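Local coordinates for protein N(2),N(2)-dimethylguanosine tRNA methyltransferase (PDB 2EJU) that probably dimethylates the N2 amine of guanine 26 in tRNA, with S-adenosyl-L-methionine as the methyl donor, at residues Lys103-Leu108 and Val115-Asp120; Leu55-Ile60 and Leu76-Glu81; Ile50-Leu55 and Arg130-Ile135. All blocks are in the same frame, centred on the assembly; numbering follows the deposited sequence.

Interaction 1: Lys103-Leu108 and Val115-Asp120. With SAH (S-adenosyl-L-homocysteine), chain B.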
loop_
_atom_site.group_PDB
_atom_site.type_symbol
_atom_site.label_atom_id
_atom_site.label_comp_id
_atom_site.label_asym_id
_atom_site.label_seq_id
_atom_site.Cartn_x
_atom_site.Cartn_y
_atom_site.Cartn_z
ATOM N N LYS A 103 19.873 -2.578 27.185
ATOM C CA LYS A 103 18.629 -3.333 27.318
ATOM C C LYS A 103 17.764 -3.506 26.068
ATOM O O LYS A 103 16.600 -3.102 26.048
ATOM C CB LYS A 103 17.792 -2.726 28.447
ATOM C CG LYS A 103 18.465 -2.832 29.808
ATOM C CD LYS A 103 17.707 -2.067 30.882
ATOM C CE LYS A 103 18.480 -2.075 32.197
ATOM N NZ LYS A 103 17.799 -1.274 33.251
ATOM N N GLY A 104 18.328 -4.120 25.032
ATOM C CA GLY A 104 17.576 -4.367 23.812
ATOM C C GLY A 104 17.295 -3.162 22.936
ATOM O O GLY A 104 16.386 -3.192 22.101
ATOM N N ARG A 105 18.066 -2.097 23.125
ATOM C CA ARG A 105 17.901 -0.887 22.329
ATOM C C ARG A 105 19.265 -0.258 22.069
ATOM O O ARG A 105 20.031 -0.019 22.999
ATOM C CB ARG A 105 16.980 0.105 23.047
ATOM C CG ARG A 105 16.881 1.467 22.376
ATOM C CD ARG A 105 15.795 2.308 23.015
ATOM N NE ARG A 105 14.462 1.827 22.654
ATOM C CZ ARG A 105 13.365 2.058 23.367
ATOM N NH1 ARG A 105 12.195 1.585 22.961
ATOM N NH2 ARG A 105 13.440 2.748 24.497
ATOM N N ALA A 106 19.565 -0.009 20.796
ATOM C CA ALA A 106 20.837 0.582 20.401
ATOM C C ALA A 106 20.559 1.894 19.682
ATOM O O ALA A 106 19.738 1.946 18.774
ATOM C CB ALA A 106 21.601 -0.376 19.487
ATOM N N ILE A 107 21.253 2.950 20.087
ATOM C CA ILE A 107 21.041 4.262 19.494
ATOM C C ILE A 107 22.312 4.915 18.972
ATOM O O ILE A 107 23.332 4.941 19.654
ATOM C CB ILE A 107 20.384 5.216 20.521
ATOM C CG1 ILE A 107 19.064 4.607 21.005
ATOM C CG2 ILE A 107 20.158 6.594 19.890
ATOM C CD1 ILE A 107 18.359 5.406 22.078
ATOM N N LEU A 108 22.229 5.445 17.754
ATOM C CA LEU A 108 23.347 6.134 17.115
ATOM C C LEU A 108 22.930 7.589 16.882
ATOM O O LEU A 108 21.970 7.851 16.160
ATOM C CB LEU A 108 23.676 5.470 15.775
ATOM C CG LEU A 108 24.836 6.055 14.956
ATOM C CD1 LEU A 108 26.141 5.954 15.740
ATOM C CD2 LEU A 108 24.963 5.296 13.636
ATOM N N VAL A 115 17.589 4.447 15.772
ATOM C CA VAL A 115 17.216 3.701 16.962
ATOM C C VAL A 115 16.858 2.278 16.557
ATOM O O VAL A 115 15.898 2.064 15.814
ATOM C CB VAL A 115 15.999 4.349 17.660
ATOM C CG1 VAL A 115 15.696 3.621 18.966
ATOM C CG2 VAL A 115 16.276 5.828 17.918
ATOM N N ILE A 116 17.637 1.314 17.033
ATOM C CA ILE A 116 17.395 -0.090 16.721
ATOM C C ILE A 116 16.767 -0.705 17.961
ATOM O O ILE A 116 17.362 -0.706 19.037
ATOM C CB ILE A 116 18.709 -0.813 16.369
ATOM C CG1 ILE A 116 19.515 0.038 15.387
ATOM C CG2 ILE A 116 18.404 -2.159 15.720
ATOM C CD1 ILE A 116 20.865 -0.557 15.019
ATOM N N ASN A 117 15.556 -1.224 17.800
ATOM C CA ASN A 117 14.816 -1.786 18.916
ATOM C C ASN A 117 14.513 -3.275 18.758
ATOM O O ASN A 117 14.278 -3.762 17.654
ATOM C CB ASN A 117 13.509 -0.998 19.069
ATOM C CG ASN A 117 12.929 -1.082 20.465
ATOM O OD1 ASN A 117 13.516 -0.579 21.424
ATOM N ND2 ASN A 117 11.768 -1.719 20.585
ATOM N N HIS A 118 14.522 -3.994 19.874
ATOM C CA HIS A 118 14.221 -5.423 19.870
ATOM C C HIS A 118 12.956 -5.606 20.695
ATOM O O HIS A 118 13.013 -5.563 21.919
ATOM C CB HIS A 118 15.357 -6.221 20.513
ATOM C CG HIS A 118 15.042 -7.675 20.691
ATOM N ND1 HIS A 118 15.563 -8.432 21.718
ATOM C CD2 HIS A 118 14.256 -8.510 19.972
ATOM C CE1 HIS A 118 15.109 -9.669 21.627
ATOM N NE2 HIS A 118 14.313 -9.744 20.576
ATOM N N ASP A 119 11.818 -5.813 20.041
ATOM C CA ASP A 119 10.569 -5.960 20.786
ATOM C C ASP A 119 9.368 -6.161 19.865
ATOM O O ASP A 119 9.489 -6.111 18.642
ATOM C CB ASP A 119 10.343 -4.694 21.625
ATOM C CG ASP A 119 9.414 -4.915 22.805
ATOM O OD1 ASP A 119 9.220 -3.946 23.569
ATOM O OD2 ASP A 119 8.878 -6.033 22.979
ATOM N N ASP A 120 8.212 -6.400 20.478
ATOM C CA ASP A 120 6.951 -6.556 19.764
ATOM C C ASP A 120 6.638 -5.160 19.241
ATOM O O ASP A 120 6.721 -4.175 19.994
ATOM C CB ASP A 120 5.847 -6.980 20.735
ATOM C CG ASP A 120 4.505 -7.207 20.050
ATOM O OD1 ASP A 120 4.315 -6.784 18.892
ATOM O OD2 ASP A 120 3.626 -7.814 20.693
HETATM N N SAH B . 9.941 -5.010 6.470
HETATM C CA SAH B . 10.713 -5.720 5.623
HETATM C CB SAH B . 10.359 -7.123 6.165
HETATM C CG SAH B . 9.653 -8.043 7.091
HETATM S SD SAH B . 9.473 -9.706 7.413
HETATM C C SAH B . 11.591 -5.430 4.545
HETATM O O SAH B . 12.570 -6.306 4.519
HETATM O OXT SAH B . 11.374 -4.455 3.789
HETATM C "C5'" SAH B . 8.413 -9.603 8.745
HETATM C "C4'" SAH B . 9.153 -10.093 10.032
HETATM O "O4'" SAH B . 8.293 -9.563 11.049
HETATM C "C3'" SAH B . 10.388 -10.631 10.716
HETATM O "O3'" SAH B . 11.733 -10.068 10.678
HETATM C "C2'" SAH B . 9.949 -10.826 12.167
HETATM O "O2'" SAH B . 10.560 -11.471 13.135
HETATM C "C1'" SAH B . 8.622 -10.135 12.302
HETATM N N9 SAH B . 7.584 -9.945 13.468
HETATM C C8 SAH B . 6.632 -10.835 13.699
HETATM N N7 SAH B . 5.904 -10.457 14.704
HETATM C C5 SAH B . 6.357 -9.312 15.147
HETATM C C6 SAH B . 5.972 -8.451 16.191
HETATM N N6 SAH B . 4.931 -8.769 16.945
HETATM N N1 SAH B . 6.683 -7.263 16.419
HETATM C C2 SAH B . 7.772 -6.913 15.645
HETATM N N3 SAH B . 8.164 -7.744 14.620
HETATM C C4 SAH B . 7.478 -8.951 14.350
#

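Interaction 2: Leu55-Ile60 and Leu76-Glu81. With SAH (S-adenosyl-L-homocysteine), chain B.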
loop_
_atom_site.group_PDB
_atom_site.type_symbol
_atom_site.label_atom_id
_atom_site.label_comp_id
_atom_site.label_asym_id
_atom_site.label_seq_id
_atom_site.Cartn_x
_atom_site.Cartn_y
_atom_site.Cartn_z
ATOM N N LEU A 55 8.621 -3.583 11.417
ATOM C CA LEU A 55 9.014 -4.990 11.329
ATOM C C LEU A 55 10.096 -4.976 10.257
ATOM O O LEU A 55 9.844 -5.284 9.095
ATOM C CB LEU A 55 7.815 -5.851 10.909
ATOM C CG LEU A 55 6.554 -5.622 11.752
ATOM C CD1 LEU A 55 5.574 -4.797 10.950
ATOM C CD2 LEU A 55 5.911 -6.940 12.147
ATOM N N SER A 56 11.304 -4.600 10.671
ATOM C CA SER A 56 12.428 -4.439 9.758
ATOM C C SER A 56 13.256 -5.647 9.334
ATOM O O SER A 56 13.974 -5.570 8.342
ATOM C CB SER A 56 13.362 -3.354 10.309
ATOM O OG SER A 56 13.449 -3.450 11.714
ATOM N N ALA A 57 13.174 -6.748 10.071
ATOM C CA ALA A 57 13.947 -7.943 9.716
ATOM C C ALA A 57 15.451 -7.645 9.647
ATOM O O ALA A 57 16.111 -7.525 10.677
ATOM C CB ALA A 57 13.458 -8.497 8.376
ATOM N N THR A 58 15.990 -7.529 8.436
ATOM C CA THR A 58 17.413 -7.245 8.272
ATOM C C THR A 58 17.685 -5.764 8.511
ATOM O O THR A 58 18.833 -5.364 8.697
ATOM C CB THR A 58 17.915 -7.582 6.853
ATOM O OG1 THR A 58 17.286 -6.711 5.905
ATOM C CG2 THR A 58 17.605 -9.034 6.502
ATOM N N GLY A 59 16.622 -4.963 8.496
ATOM C CA GLY A 59 16.745 -3.530 8.704
ATOM C C GLY A 59 16.902 -2.725 7.425
ATOM O O GLY A 59 17.053 -1.505 7.473
ATOM N N ILE A 60 16.848 -3.399 6.278
ATOM C CA ILE A 60 17.022 -2.732 4.987
ATOM C C ILE A 60 16.128 -1.511 4.754
ATOM O O ILE A 60 16.591 -0.493 4.233
ATOM C CB ILE A 60 16.816 -3.728 3.804
ATOM C CG1 ILE A 60 16.997 -3.007 2.469
ATOM C CG2 ILE A 60 15.426 -4.343 3.865
ATOM C CD1 ILE A 60 18.355 -2.353 2.299
ATOM N N LEU A 76 14.126 1.342 13.863
ATOM C CA LEU A 76 14.035 0.028 13.241
ATOM C C LEU A 76 13.653 -0.920 14.366
ATOM O O LEU A 76 14.247 -0.883 15.438
ATOM C CB LEU A 76 15.375 -0.396 12.636
ATOM C CG LEU A 76 15.862 0.425 11.443
ATOM C CD1 LEU A 76 16.529 1.701 11.938
ATOM C CD2 LEU A 76 16.846 -0.399 10.626
ATOM N N ASN A 77 12.664 -1.770 14.127
ATOM C CA ASN A 77 12.213 -2.687 15.156
ATOM C C ASN A 77 11.879 -4.085 14.657
ATOM O O ASN A 77 11.411 -4.267 13.537
ATOM C CB ASN A 77 10.970 -2.120 15.841
ATOM C CG ASN A 77 10.422 -3.050 16.897
ATOM O OD1 ASN A 77 10.919 -3.092 18.025
ATOM N ND2 ASN A 77 9.402 -3.821 16.533
ATOM N N ASP A 78 12.112 -5.067 15.518
ATOM C CA ASP A 78 11.788 -6.453 15.206
ATOM C C ASP A 78 11.763 -7.245 16.506
ATOM O O ASP A 78 12.548 -6.991 17.418
ATOM C CB ASP A 78 12.805 -7.058 14.243
ATOM C CG ASP A 78 12.229 -8.215 13.451
ATOM O OD1 ASP A 78 12.048 -8.058 12.226
ATOM O OD2 ASP A 78 11.945 -9.274 14.049
ATOM N N ILE A 79 10.852 -8.202 16.589
ATOM C CA ILE A 79 10.721 -9.006 17.789
ATOM C C ILE A 79 11.785 -10.110 17.876
ATOM O O ILE A 79 12.094 -10.603 18.957
ATOM C CB ILE A 79 9.308 -9.636 17.850
ATOM C CG1 ILE A 79 9.022 -10.161 19.257
ATOM C CG2 ILE A 79 9.200 -10.762 16.827
ATOM C CD1 ILE A 79 7.629 -10.748 19.417
ATOM N N SER A 80 12.352 -10.482 16.735
ATOM C CA SER A 80 13.355 -11.542 16.688
ATOM C C SER A 80 14.752 -11.111 17.104
ATOM O O SER A 80 15.267 -10.102 16.625
ATOM C CB SER A 80 13.415 -12.129 15.278
ATOM O OG SER A 80 14.560 -12.943 15.121
ATOM N N GLU A 81 15.364 -11.892 17.991
ATOM C CA GLU A 81 16.718 -11.615 18.473
ATOM C C GLU A 81 17.711 -11.675 17.312
ATOM O O GLU A 81 18.628 -10.860 17.222
ATOM C CB GLU A 81 17.114 -12.641 19.539
ATOM C CG GLU A 81 18.551 -12.526 20.053
ATOM C CD GLU A 81 18.747 -11.382 21.034
ATOM O OE1 GLU A 81 18.594 -10.207 20.632
ATOM O OE2 GLU A 81 19.054 -11.660 22.215
HETATM N N SAH B . 9.941 -5.010 6.470
HETATM C CA SAH B . 10.713 -5.720 5.623
HETATM C CB SAH B . 10.359 -7.123 6.165
HETATM C CG SAH B . 9.653 -8.043 7.091
HETATM S SD SAH B . 9.473 -9.706 7.413
HETATM C C SAH B . 11.591 -5.430 4.545
HETATM O O SAH B . 12.570 -6.306 4.519
HETATM O OXT SAH B . 11.374 -4.455 3.789
HETATM C "C5'" SAH B . 8.413 -9.603 8.745
HETATM C "C4'" SAH B . 9.153 -10.093 10.032
HETATM O "O4'" SAH B . 8.293 -9.563 11.049
HETATM C "C3'" SAH B . 10.388 -10.631 10.716
HETATM O "O3'" SAH B . 11.733 -10.068 10.678
HETATM C "C2'" SAH B . 9.949 -10.826 12.167
HETATM O "O2'" SAH B . 10.560 -11.471 13.135
HETATM C "C1'" SAH B . 8.622 -10.135 12.302
HETATM N N9 SAH B . 7.584 -9.945 13.468
HETATM C C8 SAH B . 6.632 -10.835 13.699
HETATM N N7 SAH B . 5.904 -10.457 14.704
HETATM C C5 SAH B . 6.357 -9.312 15.147
HETATM C C6 SAH B . 5.972 -8.451 16.191
HETATM N N6 SAH B . 4.931 -8.769 16.945
HETATM N N1 SAH B . 6.683 -7.263 16.419
HETATM C C2 SAH B . 7.772 -6.913 15.645
HETATM N N3 SAH B . 8.164 -7.744 14.620
HETATM C C4 SAH B . 7.478 -8.951 14.350
#

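Interaction 3: Ile50-Leu55 and Arg130-Ile135. With SAH (S-adenosyl-L-homocysteine), chain B.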
loop_
_atom_site.group_PDB
_atom_site.type_symbol
_atom_site.label_atom_id
_atom_site.label_comp_id
_atom_site.label_asym_id
_atom_site.label_seq_id
_atom_site.Cartn_x
_atom_site.Cartn_y
_atom_site.Cartn_z
ATOM N N ILE A 50 10.410 12.082 11.719
ATOM C CA ILE A 50 10.544 10.930 12.603
ATOM C C ILE A 50 9.779 9.753 11.991
ATOM O O ILE A 50 8.556 9.803 11.841
ATOM C CB ILE A 50 9.979 11.263 14.001
ATOM C CG1 ILE A 50 10.605 12.565 14.505
ATOM C CG2 ILE A 50 10.276 10.127 14.981
ATOM C CD1 ILE A 50 9.965 13.104 15.772
ATOM N N VAL A 51 10.493 8.688 11.647
ATOM C CA VAL A 51 9.849 7.549 11.006
ATOM C C VAL A 51 10.132 6.208 11.660
ATOM O O VAL A 51 11.155 6.023 12.322
ATOM C CB VAL A 51 10.264 7.465 9.529
ATOM C CG1 VAL A 51 10.041 8.813 8.853
ATOM C CG2 VAL A 51 11.726 7.047 9.425
ATOM N N LEU A 52 9.220 5.268 11.436
ATOM C CA LEU A 52 9.331 3.934 12.001
ATOM C C LEU A 52 9.206 2.786 10.997
ATOM O O LEU A 52 8.262 2.724 10.202
ATOM C CB LEU A 52 8.264 3.739 13.088
ATOM C CG LEU A 52 8.117 2.310 13.632
ATOM C CD1 LEU A 52 9.377 1.923 14.399
ATOM C CD2 LEU A 52 6.898 2.217 14.542
ATOM N N ASP A 53 10.172 1.877 11.059
ATOM C CA ASP A 53 10.187 0.672 10.237
ATOM C C ASP A 53 9.866 -0.357 11.325
ATOM O O ASP A 53 10.763 -0.870 12.000
ATOM C CB ASP A 53 11.582 0.458 9.638
ATOM C CG ASP A 53 11.704 -0.855 8.888
ATOM O OD1 ASP A 53 10.671 -1.528 8.682
ATOM O OD2 ASP A 53 12.840 -1.210 8.502
ATOM N N ALA A 54 8.571 -0.619 11.501
ATOM C CA ALA A 54 8.051 -1.500 12.553
ATOM C C ALA A 54 8.431 -2.979 12.581
ATOM O O ALA A 54 8.513 -3.570 13.654
ATOM C CB ALA A 54 6.531 -1.364 12.610
ATOM N N LEU A 55 8.621 -3.583 11.417
ATOM C CA LEU A 55 9.014 -4.990 11.329
ATOM C C LEU A 55 10.096 -4.976 10.257
ATOM O O LEU A 55 9.844 -5.284 9.095
ATOM C CB LEU A 55 7.815 -5.851 10.909
ATOM C CG LEU A 55 6.554 -5.622 11.752
ATOM C CD1 LEU A 55 5.574 -4.797 10.950
ATOM C CD2 LEU A 55 5.911 -6.940 12.147
ATOM N N ARG A 130 1.468 8.998 19.678
ATOM C CA ARG A 130 1.460 10.218 18.865
ATOM C C ARG A 130 2.886 10.734 18.705
ATOM O O ARG A 130 3.182 11.876 19.059
ATOM C CB ARG A 130 0.597 11.298 19.538
ATOM C CG ARG A 130 -0.869 10.910 19.726
ATOM C CD ARG A 130 -1.535 10.629 18.384
ATOM N NE ARG A 130 -2.847 10.003 18.534
ATOM C CZ ARG A 130 -3.464 9.339 17.563
ATOM N NH1 ARG A 130 -4.653 8.792 17.779
ATOM N NH2 ARG A 130 -2.885 9.215 16.374
ATOM N N TYR A 131 3.766 9.908 18.146
ATOM C CA TYR A 131 5.166 10.295 18.009
ATOM C C TYR A 131 5.754 10.325 16.596
ATOM O O TYR A 131 6.566 11.197 16.283
ATOM C CB TYR A 131 6.002 9.369 18.898
ATOM C CG TYR A 131 7.490 9.656 18.957
ATOM C CD1 TYR A 131 8.396 8.919 18.192
ATOM C CD2 TYR A 131 7.997 10.634 19.818
ATOM C CE1 TYR A 131 9.773 9.144 18.287
ATOM C CE2 TYR A 131 9.370 10.867 19.922
ATOM C CZ TYR A 131 10.250 10.115 19.152
ATOM O OH TYR A 131 11.602 10.328 19.263
ATOM N N PHE A 132 5.350 9.383 15.749
ATOM C CA PHE A 132 5.894 9.299 14.397
ATOM C C PHE A 132 5.169 10.064 13.292
ATOM O O PHE A 132 3.938 10.100 13.238
ATOM C CB PHE A 132 6.016 7.825 13.966
ATOM C CG PHE A 132 6.914 7.003 14.849
ATOM C CD1 PHE A 132 6.381 6.210 15.865
ATOM C CD2 PHE A 132 8.298 7.054 14.695
ATOM C CE1 PHE A 132 7.215 5.480 16.719
ATOM C CE2 PHE A 132 9.143 6.330 15.541
ATOM C CZ PHE A 132 8.600 5.540 16.558
ATOM N N HIS A 133 5.961 10.667 12.406
ATOM C CA HIS A 133 5.437 11.392 11.258
ATOM C C HIS A 133 5.088 10.357 10.186
ATOM O O HIS A 133 4.254 10.600 9.319
ATOM C CB HIS A 133 6.486 12.374 10.717
ATOM C CG HIS A 133 6.822 13.479 11.670
ATOM N ND1 HIS A 133 5.887 14.396 12.102
ATOM C CD2 HIS A 133 7.977 13.792 12.302
ATOM C CE1 HIS A 133 6.453 15.225 12.962
ATOM N NE2 HIS A 133 7.720 14.881 13.101
ATOM N N PHE A 134 5.739 9.199 10.254
ATOM C CA PHE A 134 5.486 8.126 9.298
ATOM C C PHE A 134 5.821 6.761 9.887
ATOM O O PHE A 134 6.852 6.587 10.538
ATOM C CB PHE A 134 6.308 8.326 8.014
ATOM C CG PHE A 134 6.238 7.151 7.054
ATOM C CD1 PHE A 134 5.034 6.794 6.449
ATOM C CD2 PHE A 134 7.371 6.392 6.782
ATOM C CE1 PHE A 134 4.956 5.689 5.584
ATOM C CE2 PHE A 134 7.306 5.283 5.918
ATOM C CZ PHE A 134 6.097 4.933 5.321
ATOM N N ILE A 135 4.927 5.804 9.674
ATOM C CA ILE A 135 5.135 4.437 10.138
ATOM C C ILE A 135 4.867 3.515 8.963
ATOM O O ILE A 135 3.856 3.650 8.270
ATOM C CB ILE A 135 4.176 4.040 11.282
ATOM C CG1 ILE A 135 4.438 4.904 12.523
ATOM C CG2 ILE A 135 4.377 2.551 11.635
ATOM C CD1 ILE A 135 3.451 4.640 13.659
HETATM N N SAH B . 9.941 -5.010 6.470
HETATM C CA SAH B . 10.713 -5.720 5.623
HETATM C CB SAH B . 10.359 -7.123 6.165
HETATM C CG SAH B . 9.653 -8.043 7.091
HETATM S SD SAH B . 9.473 -9.706 7.413
HETATM C C SAH B . 11.591 -5.430 4.545
HETATM O O SAH B . 12.570 -6.306 4.519
HETATM O OXT SAH B . 11.374 -4.455 3.789
HETATM C "C5'" SAH B . 8.413 -9.603 8.745
HETATM C "C4'" SAH B . 9.153 -10.093 10.032
HETATM O "O4'" SAH B . 8.293 -9.563 11.049
HETATM C "C3'" SAH B . 10.388 -10.631 10.716
HETATM O "O3'" SAH B . 11.733 -10.068 10.678
HETATM C "C2'" SAH B . 9.949 -10.826 12.167
HETATM O "O2'" SAH B . 10.560 -11.471 13.135
HETATM C "C1'" SAH B . 8.622 -10.135 12.302
HETATM N N9 SAH B . 7.584 -9.945 13.468
HETATM C C8 SAH B . 6.632 -10.835 13.699
HETATM N N7 SAH B . 5.904 -10.457 14.704
HETATM C C5 SAH B . 6.357 -9.312 15.147
HETATM C C6 SAH B . 5.972 -8.451 16.191
HETATM N N6 SAH B . 4.931 -8.769 16.945
HETATM N N1 SAH B . 6.683 -7.263 16.419
HETATM C C2 SAH B . 7.772 -6.913 15.645
HETATM N N3 SAH B . 8.164 -7.744 14.620
HETATM C C4 SAH B . 7.478 -8.951 14.350
#

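Interaction 1: Lys103-Leu108 and Val115-Asp120
The guanidinium of Arg105 meets the side-chain amide of Asn117 at its edge, with the two planes 28° apart. Asn117 OD1 accepts from Arg105 NE at 2.9 Å, tilted from both planes. A weak bond from Arg105 NH1 reaches the same oxygen. Val115 CG1 lies obliquely to the same guanidinium. The Arg105 chain starts extended and then bends at chi3 (-73°), which turns NE and NH1 back to the amide. Asn117 ND2 bonds to Asn77 OD1, so the amide is held at both of its ends.

Ile107 and Val115 share this face and lie side by side, with CG1 of Ile107 4.1 Å from CG1 of Val115. Ala106 and Ile116 point to the other face. They form the hydrogen-bonded antiparallel pair, and Ile116 N reaches Ala106 O at 2.8 Å in a nearly straight bond. His118 N bonds to Gly104 O where the strand 105-108 begins. Beyond the strands, Asp120 OD1 accepts from N6 of S-adenosylhomocysteine at 2.8 Å and also caps the helix 121-127 through Asn122 N.

The two strands form a beta hairpin in the large mixed sheet. Helix 81-92 covers the Ala106 and Ile116 face, while Leu124 of helix 121-127 packs on Arg105 and Asn117. Strand 73-78 runs parallel to 113-118 on its other side.

Interaction 2: Leu55-Ile60 and Leu76-Glu81
Leu55-Ile60 is an irregular loop lying against the C-terminal end of strand 73-78, with a type II' turn from Ser56 to Gly59, and Ser56 N bonds to Asn77 O at 2.9 Å, nearly straight. Ser56 OG comes to the same oxygen from above the carbonyl plane. Asn77 O is therefore gripped twice by one serine.

Asp78 carries the side-chain part of the contact. Its CG stands anti to the backbone N (chi1 -156°), and this directs the carboxylate to the loop and the ligand. Asp78 OD1 takes Ala57 N at 2.8 Å, on its anti side and 21° out of plane. Asp78 OD1 also accepts from O3' of S-adenosylhomocysteine at 2.6 Å. Asp78 OD2 accepts from the ribose O2' of the ligand at 2.8 Å. Its anti lone pair receives Ser80 N in an Asx turn. Each carboxylate oxygen thus has one backbone N-H and one ribose hydroxyl. The two backbone bonds would fix the rotation of the group.

Leu55 O binds the amino N of the ligand at 2.6 Å. The adenine lies between Leu55 CD2 and Ile79 CG2, both of which touch its C4. Leu76 CD2 packs against Gly59 O at 3.3 Å. With its OD1 engaged by Asn117, Asn77 bonds through ND2 to Ala54 O and Asp119 O.

This is the cofactor site of a class I methyltransferase with a Rossmann-like fold. The loop after strand 50-53, the first of the Rossmann-like core, faces the amino acid part. An acidic residue at the end of the next core strand, 73-78, holds both ribose hydroxyls, as is usual in this superfamily.

Interaction 3: Ile50-Leu55 and Arg130-Ile135
Leu52 lies over the ring of Phe132, its CB 3.7 Å from the ring centroid and 12° off the normal. This is a CH-pi contact. The opposite face of that ring is taken by Tyr131 CD1, so Phe132 is sandwiched between the leucine and its own neighbour. Phe132 also meets Trp75 edge-to-face.

Ile50 crosses both aromatic side chains at about a right angle. Its CG2 stands anti to the backbone N and reaches CE1 of Tyr131 at 3.5 Å and CD2 of Phe132 at 3.7 Å. Ile50 CG1, the other branch, lies 3.6 Å from His133 CD2. The imidazole turns its edge to Ile50 N. Tyr131 OH bonds to Glu73.

Leu52 and Ile135 lie side by side and point the same way, with CD2 of Leu52 3.9 Å from CG2 of Ile135. On the other face of the sheet Val51 packs obliquely on Phe134, whose ring presents its edge to Val51 CB.

The backbones run parallel. Ile50 O accepts from both His133 N and Phe134 N, at 2.8 Å and 3.3 Å, where the chain turns a corner at His133. Leu52 N then bonds to Phe134 O.

Helix 60-68 packs on Val51, and helix 144-153 on Phe132 and Ile135. Adjacent parallel strands with helices on both faces are characteristic of the Rossmann-like class I methyltransferase core.

From the N terminus, strand 50-53 comes first and runs into the loop 55-60. Helix 60-68 then leads to strand 73-78, and interaction 2 closes this short loop. The chain goes on through helix 81-92 to the next two strands, where interaction 1 closes a short hairpin. Interaction 3 closes last, when 130-135 returns beside 50-55. Interactions 1 and 2 follow one another in series, and both fall within the longer loop of interaction 3. None cross. Leu55 belongs to interactions 2 and 3. Strand 73-78 joins the hairpin to strand 50-53, so all three share one sheet, and Leu55, Asp78 and Asp120, near the strand ends, reach S-adenosylhomocysteine.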